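Local coordinates for protein glycerophosphoryl diester phosphodiesterase (PDB 3KS6) that belongs to the glycerophosphoryl diester phosphodiesterase family, folds as a TIM barrel and holds a magnesium ion among acidic side chains, at residues Ser7-Thr12 with Glu33-Leu38; Val100-Glu105 with Glu133-Ser138; His188-Asp193 with Pro215-Lys220; Gly204-Cys209 with Gly225-Thr230. All blocks are in the same frame, centred on the assembly; numbering follows the deposited sequence.

Contact 1: Ser7-Thr12 with Glu33-Leu38; sequences SHRGGT and EVEFDL. With MG (magnesium ion), chain F; ACT (acetate ion), chain H.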
# COMPACT_ATOMS: atom_id res chain seq x y z
N SER A 7 4.66 -3.16 5.51
CA SER A 7 3.64 -3.69 6.40
C SER A 7 2.25 -3.31 5.89
O SER A 7 1.90 -2.14 5.89
CB SER A 7 3.85 -3.10 7.79
OG SER A 7 2.86 -3.48 8.72
N HIS A 8 1.47 -4.32 5.48
CA HIS A 8 0.18 -4.11 4.79
C HIS A 8 -0.86 -3.65 5.78
O HIS A 8 -1.23 -4.38 6.68
CB HIS A 8 -0.24 -5.41 4.09
CG HIS A 8 -1.43 -5.26 3.18
ND1 HIS A 8 -2.58 -6.02 3.32
CD2 HIS A 8 -1.63 -4.47 2.09
CE1 HIS A 8 -3.45 -5.67 2.38
NE2 HIS A 8 -2.89 -4.76 1.60
N ARG A 9 -1.30 -2.42 5.61
CA ARG A 9 -2.31 -1.82 6.48
C ARG A 9 -1.85 -1.78 7.96
O ARG A 9 -2.67 -1.80 8.87
CB ARG A 9 -3.66 -2.54 6.35
CG ARG A 9 -4.10 -2.76 4.91
CD ARG A 9 -5.50 -3.32 4.80
NE ARG A 9 -5.72 -3.85 3.45
CZ ARG A 9 -6.69 -4.69 3.10
NH1 ARG A 9 -7.57 -5.13 3.98
NH2 ARG A 9 -6.74 -5.10 1.84
N GLY A 10 -0.54 -1.70 8.18
CA GLY A 10 0.00 -1.72 9.51
C GLY A 10 0.20 -3.12 10.08
O GLY A 10 0.60 -3.23 11.21
N GLY A 11 -0.12 -4.16 9.29
CA GLY A 11 0.09 -5.58 9.66
C GLY A 11 -1.24 -6.22 10.07
O GLY A 11 -1.41 -6.65 11.22
N THR A 12 -2.14 -6.34 9.10
CA THR A 12 -3.54 -6.74 9.33
C THR A 12 -3.71 -7.96 10.22
O THR A 12 -4.52 -7.96 11.12
CB THR A 12 -4.25 -7.01 7.97
OG1 THR A 12 -3.98 -5.92 7.08
CG2 THR A 12 -5.76 -7.16 8.11
N GLU A 33 8.86 0.03 4.91
CA GLU A 33 7.65 0.80 4.61
C GLU A 33 6.41 0.31 5.35
O GLU A 33 6.32 -0.84 5.77
CB GLU A 33 7.35 0.76 3.10
CG GLU A 33 8.39 1.42 2.23
CD GLU A 33 8.21 1.13 0.73
OE1 GLU A 33 7.22 0.48 0.35
OE2 GLU A 33 9.09 1.51 -0.06
N VAL A 34 5.48 1.23 5.51
CA VAL A 34 4.14 0.91 5.97
C VAL A 34 3.22 1.22 4.80
O VAL A 34 3.37 2.27 4.16
CB VAL A 34 3.72 1.69 7.22
CG1 VAL A 34 3.66 3.19 6.97
CG2 VAL A 34 2.37 1.16 7.79
N GLU A 35 2.33 0.27 4.47
CA GLU A 35 1.35 0.47 3.41
C GLU A 35 -0.01 0.83 4.00
O GLU A 35 -0.42 0.27 5.00
CB GLU A 35 1.24 -0.77 2.49
CG GLU A 35 0.43 -0.47 1.19
CD GLU A 35 -1.08 -0.71 1.29
OE1 GLU A 35 -1.56 -1.24 2.30
OE2 GLU A 35 -1.80 -0.34 0.34
N PHE A 36 -0.73 1.74 3.34
CA PHE A 36 -2.07 2.13 3.76
C PHE A 36 -2.81 2.78 2.59
O PHE A 36 -2.19 3.21 1.62
CB PHE A 36 -1.97 3.11 4.95
CG PHE A 36 -1.19 4.35 4.62
CD1 PHE A 36 0.20 4.33 4.70
CD2 PHE A 36 -1.83 5.50 4.16
CE1 PHE A 36 0.93 5.43 4.37
CE2 PHE A 36 -1.10 6.62 3.83
CZ PHE A 36 0.30 6.60 3.96
N ASP A 37 -4.13 2.82 2.73
CA ASP A 37 -5.05 3.35 1.71
C ASP A 37 -5.78 4.54 2.36
O ASP A 37 -5.93 4.61 3.56
CB ASP A 37 -6.07 2.29 1.33
CG ASP A 37 -5.47 0.89 1.25
OD1 ASP A 37 -4.75 0.58 0.26
OD2 ASP A 37 -5.72 0.10 2.19
N LEU A 38 -6.26 5.46 1.54
CA LEU A 38 -6.86 6.70 2.04
C LEU A 38 -8.17 6.97 1.34
O LEU A 38 -8.31 6.64 0.16
CB LEU A 38 -5.90 7.89 1.78
CG LEU A 38 -4.48 7.90 2.40
CD1 LEU A 38 -3.66 9.15 1.93
CD2 LEU A 38 -4.57 7.84 3.91
MG MG F . -3.64 -1.10 -0.21
C ACT H . -4.89 -5.52 -1.24
O ACT H . -4.54 -6.71 -0.99
OXT ACT H . -5.05 -4.72 -0.28
CH3 ACT H . -5.10 -5.06 -2.65
O HOH W 1 -3.94 -1.81 1.76
O HOH W 2 -5.34 -2.18 -0.78
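His8 and Glu35 stand side by side and point the same way, ring and carboxylate planes 21° apart, with His8 CD2 3.2 Å from Glu35 OE1. Glu35 CG is anti to the backbone N and the chain bends at chi2 (-90°), which places CD. Glu35 OE2 binds the magnesium ion at 2.1 Å, while OE1 accepts from water 1, itself a ligand of the metal. Asp37 repeats the pattern, OD1 on the ion and OD2 2.6 Å from the same water. That water accepts from Arg9 NE, tying the guanidinium to both acids; no N-H of Arg9 points at Asp37 OD2, so the two share only opposite charge. An acetate oxygen, OXT, sits at the edge of both the imidazole and the guanidinium, 2.7 Å from Arg9 NH2 and 2.9 Å from His8 NE2. The site lies at the C-terminal end of the TIM barrel, the usual place for ligands, where strand 4-8 runs out beside parallel strand 33-40; Glu105 completes its protein ligands. In the next shell, Arg9 CG lies 3.8 Å above the plane of the His8 ring, over its centre, and Asp232 holds ND1. Asp17 forms a salt bridge with Arg9 NH1. Behind them Ser7 N bonds to Glu33 O and Glu35 N to Ser7 O, then Arg9 N weakly to Glu35 O (124°), as a type II turn from Ser7 to Gly10 leads out of the sheet.

Contact 2: Val100-Glu105 with Glu133-Ser138; sequences VNFRCE and ERTTFS. With MG (magnesium ion), chain F.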
# COMPACT_ATOMS: atom_id res chain seq x y z
N VAL A 100 10.87 4.20 9.14
CA VAL A 100 9.93 3.55 8.18
C VAL A 100 9.21 4.62 7.36
O VAL A 100 8.71 5.60 7.92
CB VAL A 100 8.94 2.68 8.95
CG1 VAL A 100 7.88 2.01 8.03
CG2 VAL A 100 9.71 1.63 9.78
N ASN A 101 9.10 4.41 6.05
CA ASN A 101 8.51 5.37 5.14
C ASN A 101 7.16 4.91 4.64
O ASN A 101 6.72 3.83 5.00
CB ASN A 101 9.47 5.66 4.04
CG ASN A 101 10.70 6.40 4.55
OD1 ASN A 101 10.63 7.17 5.51
ND2 ASN A 101 11.81 6.15 3.91
N PHE A 102 6.51 5.74 3.82
CA PHE A 102 5.12 5.51 3.46
C PHE A 102 4.99 4.92 2.07
O PHE A 102 5.70 5.35 1.15
CB PHE A 102 4.36 6.85 3.42
CG PHE A 102 3.88 7.40 4.77
CD1 PHE A 102 3.99 6.72 5.96
CD2 PHE A 102 3.16 8.60 4.77
CE1 PHE A 102 3.48 7.24 7.14
CE2 PHE A 102 2.64 9.11 5.97
CZ PHE A 102 2.82 8.42 7.15
N ARG A 103 4.05 3.97 1.93
CA ARG A 103 3.58 3.46 0.65
C ARG A 103 2.04 3.75 0.69
O ARG A 103 1.27 3.07 1.37
CB ARG A 103 3.91 1.97 0.47
CG ARG A 103 3.28 1.30 -0.77
CD ARG A 103 3.53 -0.15 -0.70
NE ARG A 103 2.78 -0.97 -1.65
CZ ARG A 103 3.32 -1.77 -2.56
NH1 ARG A 103 4.64 -1.95 -2.68
NH2 ARG A 103 2.50 -2.50 -3.30
N CYS A 104 1.66 4.80 -0.00
CA CYS A 104 0.30 5.32 0.05
C CYS A 104 -0.52 4.86 -1.16
O CYS A 104 -0.15 5.18 -2.28
CB CYS A 104 0.41 6.86 0.06
SG CYS A 104 -1.16 7.72 0.02
N GLU A 105 -1.64 4.19 -0.94
CA GLU A 105 -2.48 3.74 -2.07
C GLU A 105 -3.67 4.64 -2.26
O GLU A 105 -4.38 4.93 -1.30
CB GLU A 105 -2.95 2.29 -1.90
CG GLU A 105 -3.57 1.73 -3.18
CD GLU A 105 -4.08 0.31 -3.05
OE1 GLU A 105 -3.63 -0.43 -2.14
OE2 GLU A 105 -4.99 -0.03 -3.85
N GLU A 133 8.04 13.77 1.06
CA GLU A 133 9.36 13.30 0.61
C GLU A 133 9.71 11.92 1.12
O GLU A 133 10.74 11.37 0.72
CB GLU A 133 10.45 14.32 0.97
CG GLU A 133 10.24 15.70 0.29
CD GLU A 133 9.90 15.58 -1.22
OE1 GLU A 133 10.67 14.94 -1.99
OE2 GLU A 133 8.83 16.12 -1.61
N ARG A 134 8.88 11.37 2.00
CA ARG A 134 9.04 10.00 2.44
C ARG A 134 7.93 9.09 1.93
O ARG A 134 7.70 8.04 2.50
CB ARG A 134 9.09 9.94 3.96
CG ARG A 134 10.28 10.69 4.56
CD ARG A 134 10.17 10.84 6.08
NE ARG A 134 9.88 9.61 6.79
CZ ARG A 134 9.56 9.53 8.08
NH1 ARG A 134 9.50 10.63 8.83
NH2 ARG A 134 9.31 8.35 8.60
N THR A 135 7.28 9.47 0.85
CA THR A 135 6.14 8.70 0.36
C THR A 135 6.35 8.18 -1.07
O THR A 135 6.89 8.89 -1.95
CB THR A 135 4.84 9.55 0.40
OG1 THR A 135 4.57 9.93 1.74
CG2 THR A 135 3.63 8.75 -0.13
N THR A 136 5.98 6.92 -1.26
CA THR A 136 5.79 6.30 -2.59
C THR A 136 4.29 6.13 -2.77
O THR A 136 3.59 5.75 -1.83
CB THR A 136 6.47 4.90 -2.64
OG1 THR A 136 7.89 5.07 -2.74
CG2 THR A 136 5.99 4.06 -3.82
N PHE A 137 3.79 6.38 -3.97
CA PHE A 137 2.36 6.26 -4.24
C PHE A 137 2.07 5.04 -5.09
O PHE A 137 2.81 4.72 -6.02
CB PHE A 137 1.82 7.50 -4.97
CG PHE A 137 1.88 8.75 -4.15
CD1 PHE A 137 0.84 9.09 -3.29
CD2 PHE A 137 2.97 9.60 -4.25
CE1 PHE A 137 0.89 10.25 -2.55
CE2 PHE A 137 3.04 10.77 -3.48
CZ PHE A 137 1.97 11.11 -2.66
N SER A 138 0.93 4.42 -4.83
CA SER A 138 0.53 3.23 -5.59
C SER A 138 -0.97 3.34 -5.92
O SER A 138 -1.67 4.07 -5.25
CB SER A 138 0.73 1.98 -4.75
OG SER A 138 -0.09 1.98 -3.59
MG MG F . -3.64 -1.10 -0.21
O HOH W 3 8.43 4.95 0.60
O HOH W 4 -0.08 -0.26 -2.03
O HOH W 1 -3.94 -1.81 1.76
O HOH W 2 -5.34 -2.18 -0.78
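Asn101 and Arg134 cross at about a right angle, amide and guanidinium planes 66° apart, so that the edge of one flat group addresses the oxygen of the other. The arginine bends at chi3 (50°), which turns NE back to donate to Asn101 OD1 at 2.9 Å; NH2 of Arg134 reaches Val100 O at the same distance, 2.9 Å. Both acceptors lie close to the guanidinium plane. Further along, Phe102 meets Thr135 obliquely: Thr135 OG1, bonded to Met131 O, comes to the ring's edge, 3.6 Å from Phe102 CD2. The methyl of the same threonine serves two neighbours, with CG2 3.7 Å from Cys104 CB and 3.8 Å above the plane of the Phe137 ring, over its centre. Cys104 approaches that ring obliquely, SG 5.1 Å from the Phe137 centroid, in a sulfur-aromatic contact. On the other face of the sheet Ser138 OG tucks against Glu105, 3.3 Å from its CB, and donates to water 4, which also accepts from Arg103 NE. Glu105 runs extended beyond CG and delivers OE1 to the magnesium ion at 2.0 Å. Four backbone hydrogen bonds, the last of them, Ser138 N to Cys104 O, the most bent, fix this register. Helix 118-128 links the two strands and covers the face bearing Phe102, Cys104, Thr135 and Phe137, which makes the arrangement a parallel beta-alpha-beta unit of the TIM barrel, with a metal ligand at the C-terminal end of its first strand.

Contact 3: His188-Asp193 with Pro215-Lys220; sequences HIDTAD and PSQITK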
# COMPACT_ATOMS: atom_id res chain seq x y z
N HIS A 188 0.23 -9.49 -7.57
CA HIS A 188 -0.07 -10.46 -6.51
C HIS A 188 1.03 -11.53 -6.51
O HIS A 188 1.39 -12.05 -7.55
CB HIS A 188 -1.40 -11.14 -6.78
CG HIS A 188 -1.97 -11.90 -5.62
ND1 HIS A 188 -1.37 -13.02 -5.07
CD2 HIS A 188 -3.09 -11.69 -4.90
CE1 HIS A 188 -2.09 -13.45 -4.05
NE2 HIS A 188 -3.15 -12.67 -3.93
N ILE A 189 1.54 -11.87 -5.32
CA ILE A 189 2.64 -12.84 -5.20
C ILE A 189 2.32 -14.16 -5.90
O ILE A 189 3.19 -14.79 -6.48
CB ILE A 189 2.99 -13.08 -3.67
CG1 ILE A 189 4.25 -13.95 -3.50
CG2 ILE A 189 1.80 -13.65 -2.91
CD1 ILE A 189 5.44 -13.47 -4.25
N ASP A 190 1.06 -14.59 -5.84
CA ASP A 190 0.67 -15.87 -6.46
C ASP A 190 0.72 -15.84 -7.99
O ASP A 190 0.66 -16.89 -8.60
CB ASP A 190 -0.71 -16.35 -5.98
CG ASP A 190 -0.74 -16.74 -4.50
OD1 ASP A 190 0.32 -16.99 -3.89
OD2 ASP A 190 -1.87 -16.78 -3.98
N THR A 191 0.80 -14.64 -8.60
CA THR A 191 0.97 -14.49 -10.04
C THR A 191 2.42 -14.22 -10.49
O THR A 191 2.72 -14.13 -11.68
CB THR A 191 0.03 -13.41 -10.61
OG1 THR A 191 0.46 -12.10 -10.18
CG2 THR A 191 -1.42 -13.68 -10.18
N ALA A 192 3.34 -14.11 -9.54
CA ALA A 192 4.72 -13.85 -9.83
C ALA A 192 5.45 -15.15 -10.08
O ALA A 192 5.12 -16.17 -9.48
CB ALA A 192 5.38 -13.10 -8.63
N ASP A 193 6.48 -15.06 -10.90
CA ASP A 193 7.43 -16.11 -11.13
C ASP A 193 8.65 -15.53 -11.83
O ASP A 193 8.63 -14.34 -12.24
CB ASP A 193 6.78 -17.25 -11.91
CG ASP A 193 6.19 -16.82 -13.23
OD1 ASP A 193 6.86 -16.10 -13.99
OD2 ASP A 193 5.04 -17.21 -13.53
N PRO A 215 4.25 -17.95 5.04
CA PRO A 215 5.65 -18.22 4.91
C PRO A 215 6.08 -18.60 3.52
O PRO A 215 7.15 -18.16 3.10
CB PRO A 215 5.87 -19.42 5.86
CG PRO A 215 4.84 -19.27 6.88
CD PRO A 215 3.65 -18.72 6.15
N SER A 216 5.29 -19.43 2.83
CA SER A 216 5.67 -19.85 1.48
C SER A 216 5.69 -18.64 0.52
O SER A 216 6.58 -18.53 -0.32
CB SER A 216 4.73 -20.94 0.95
OG SER A 216 3.38 -20.60 1.20
N GLN A 217 4.70 -17.78 0.65
CA GLN A 217 4.61 -16.58 -0.21
C GLN A 217 5.74 -15.59 0.07
O GLN A 217 6.35 -15.06 -0.84
CB GLN A 217 3.28 -15.88 0.04
CG GLN A 217 2.13 -16.55 -0.63
CD GLN A 217 0.83 -15.96 -0.23
OE1 GLN A 217 0.64 -15.50 0.91
NE2 GLN A 217 -0.12 -15.95 -1.18
N ILE A 218 5.99 -15.33 1.35
CA ILE A 218 7.10 -14.50 1.77
C ILE A 218 8.43 -15.07 1.26
O ILE A 218 9.23 -14.34 0.68
CB ILE A 218 7.14 -14.32 3.30
CG1 ILE A 218 5.92 -13.51 3.80
CG2 ILE A 218 8.48 -13.66 3.73
CD1 ILE A 218 5.67 -13.59 5.30
N THR A 219 8.64 -16.38 1.44
CA THR A 219 9.89 -17.01 1.00
C THR A 219 10.01 -16.98 -0.53
O THR A 219 11.10 -16.79 -1.08
CB THR A 219 9.98 -18.47 1.53
OG1 THR A 219 10.07 -18.45 2.96
CG2 THR A 219 11.17 -19.18 0.92
N LYS A 220 8.89 -17.10 -1.24
CA LYS A 220 8.93 -17.01 -2.69
C LYS A 220 9.41 -15.62 -3.11
O LYS A 220 10.26 -15.48 -3.99
CB LYS A 220 7.55 -17.30 -3.27
CG LYS A 220 7.41 -17.05 -4.74
CD LYS A 220 5.97 -17.35 -5.15
CE LYS A 220 5.75 -17.06 -6.60
NZ LYS A 220 4.34 -17.40 -6.98
O HOH W 5 2.69 -17.87 -4.56
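The amide of Gln217 turns NE2 to two flat groups, bonding to one and only lying near the edge of the other. Towards the Asp190 carboxylate, whose plane is turned 36° from the amide's, it makes a nearly straight bond (175°) of 2.9 Å from Gln217 NE2 to Asp190 OD1, on the syn side but 34° out of the carboxylate plane. The same nitrogen lies near the His188 ring plane at the CE1 edge. Next to it, His188 ND1 accepts from Asp190 N in plane. The amide's rotation is settled by its other end, since Gln217 OE1 accepts from the backbone N of His213 and Thr214. Ile189 CG2 packs against the amide, 3.5 Å from Gln217 NE2. Lys220, extended beyond CG, slides past Ile189 in the opposite direction and brings NZ to 2.9 Å from both Ile189 O and Ala192 O, while water 5 connects NZ with Asp190 OD1. At Ile189 O the lysine and Ala192 N arrive from opposite faces of the carbonyl plane. The contact thus pins the loop between strand 184-188 and helix 194-202 to helix 215-224, with Ile189 and Ala192 resting on strand 206-210 and Ile218 turned away onto helix 234-249.

Contact 4: Gly204-Cys209 with Gly225-Thr230; sequences GLDFGC and GVKVFT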
# COMPACT_ATOMS: atom_id res chain seq x y z
N GLY A 204 12.92 -2.58 -18.48
CA GLY A 204 13.38 -1.44 -17.72
C GLY A 204 12.57 -1.09 -16.49
O GLY A 204 12.88 -0.10 -15.81
N LEU A 205 11.57 -1.92 -16.16
CA LEU A 205 10.66 -1.66 -15.07
C LEU A 205 11.06 -2.36 -13.81
O LEU A 205 11.60 -3.48 -13.86
CB LEU A 205 9.26 -2.17 -15.45
CG LEU A 205 8.55 -1.60 -16.68
CD1 LEU A 205 7.25 -2.35 -16.89
CD2 LEU A 205 8.32 -0.09 -16.56
N ASP A 206 10.78 -1.75 -12.66
CA ASP A 206 11.03 -2.43 -11.39
C ASP A 206 9.87 -3.39 -11.12
O ASP A 206 8.76 -3.20 -11.61
CB ASP A 206 11.15 -1.47 -10.21
CG ASP A 206 12.49 -0.75 -10.15
OD1 ASP A 206 13.43 -1.17 -10.83
OD2 ASP A 206 12.58 0.25 -9.41
N PHE A 207 10.14 -4.42 -10.34
CA PHE A 207 9.19 -5.51 -10.12
C PHE A 207 9.06 -5.84 -8.65
O PHE A 207 10.02 -6.26 -8.01
CB PHE A 207 9.63 -6.79 -10.88
CG PHE A 207 8.64 -7.96 -10.74
CD1 PHE A 207 7.51 -8.05 -11.56
CD2 PHE A 207 8.85 -8.96 -9.81
CE1 PHE A 207 6.61 -9.09 -11.45
CE2 PHE A 207 7.94 -10.03 -9.69
CZ PHE A 207 6.82 -10.07 -10.49
N GLY A 208 7.84 -5.72 -8.13
CA GLY A 208 7.54 -6.11 -6.78
C GLY A 208 6.20 -6.82 -6.63
O GLY A 208 5.49 -7.03 -7.62
N CYS A 209 5.86 -7.18 -5.40
CA CYS A 209 4.67 -7.97 -5.14
C CYS A 209 3.83 -7.48 -3.98
O CYS A 209 4.22 -6.59 -3.19
CB CYS A 209 5.03 -9.46 -4.95
SG CYS A 209 5.99 -10.16 -6.28
N GLY A 225 13.81 -12.41 -5.29
CA GLY A 225 14.65 -11.23 -5.17
C GLY A 225 13.90 -10.00 -5.63
O GLY A 225 14.49 -9.11 -6.22
N VAL A 226 12.59 -9.96 -5.37
CA VAL A 226 11.74 -8.87 -5.83
C VAL A 226 12.09 -7.56 -5.10
O VAL A 226 12.69 -7.58 -4.02
CB VAL A 226 10.23 -9.23 -5.71
CG1 VAL A 226 9.91 -10.57 -6.41
CG2 VAL A 226 9.77 -9.19 -4.26
N LYS A 227 11.71 -6.42 -5.68
CA LYS A 227 12.08 -5.14 -5.09
C LYS A 227 11.48 -4.95 -3.72
O LYS A 227 12.15 -4.46 -2.80
CB LYS A 227 11.63 -3.98 -6.01
CG LYS A 227 12.01 -2.63 -5.48
CD LYS A 227 11.59 -1.49 -6.45
CE LYS A 227 11.91 -0.11 -5.85
NZ LYS A 227 11.65 0.93 -6.87
N VAL A 228 10.20 -5.29 -3.58
CA VAL A 228 9.46 -5.03 -2.36
C VAL A 228 8.25 -5.93 -2.40
O VAL A 228 7.81 -6.34 -3.51
CB VAL A 228 8.99 -3.57 -2.31
CG1 VAL A 228 8.11 -3.22 -3.53
CG2 VAL A 228 8.25 -3.24 -0.96
N PHE A 229 7.74 -6.26 -1.21
CA PHE A 229 6.42 -6.91 -1.08
C PHE A 229 5.68 -6.37 0.10
O PHE A 229 6.30 -5.98 1.10
CB PHE A 229 6.51 -8.44 -1.01
CG PHE A 229 7.27 -8.98 0.18
CD1 PHE A 229 6.60 -9.29 1.33
CD2 PHE A 229 8.64 -9.24 0.11
CE1 PHE A 229 7.29 -9.78 2.49
CE2 PHE A 229 9.34 -9.77 1.22
CZ PHE A 229 8.66 -10.04 2.40
N THR A 230 4.35 -6.27 -0.01
CA THR A 230 3.50 -5.97 1.13
C THR A 230 3.07 -7.28 1.80
O THR A 230 2.91 -8.32 1.16
CB THR A 230 2.28 -5.18 0.78
OG1 THR A 230 1.49 -5.91 -0.17
CG2 THR A 230 2.70 -3.75 0.25
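Val226 CG1 is the bump that keys this joint together, resting in the notch where the edge of the Phe207 ring, 3.9 Å away at CE2, and the sulfur of Cys209, equally distant, come together. The residues flanking Gly208 form the hollow, where the last strand of the TIM barrel, 228-231, comes up beside strand 206-210. Gly208 itself supplies a second dip: the carbonyl of Val228 fits against it, with Val228 O 3.3 Å from Gly208 CA, and accepts from Cys209 N. Toward the N-terminal end of the pair, Lys227 N donates to Phe207 O, and its extended side chain lies across Asp206. Lys227 CD rides 3.8 Å from Asp206 CB, and NZ closes a salt bridge of 2.8 Å to Asp206 OD2, approached on the anti side; Glu184 gives this ammonium a second acidic partner. Phe229 CG sits between the backbone N and the carbonyl carbon (chi1 62°), and the ring heads away to Ile218, Ala221 and Leu222 of helix 215-224. At the single bridge, Cys209 with Phe229, Cys209 O accepts from Thr230 N at 3.2 Å and is also met by the CA-H of Phe229, whose CA is 3.1 Å off.

Overall arrangement
Contacts 1, 2 and 4 are buried and belong to one curled sheet, whereas contact 3 is only partly buried, its centre about 17 Å from the centre of the chain. Strands 33-40 and 101-106 are neighbours, so contacts 1 and 2 together supply the three acidic ligands of one magnesium ion and share its two waters. Contact 4 meets both through Val228 and Thr230, the CG2 of Thr230 packing on Glu35 and Arg103, but it adds apolar keying and one salt bridge to its backbone bonds. Contact 3 relies instead on polar side-chain tips, two of its bonds ending on loop carbonyls. It backs onto contact 4 through Ala192, Ile189 and Ile218 and touches neither contact 1 nor contact 2.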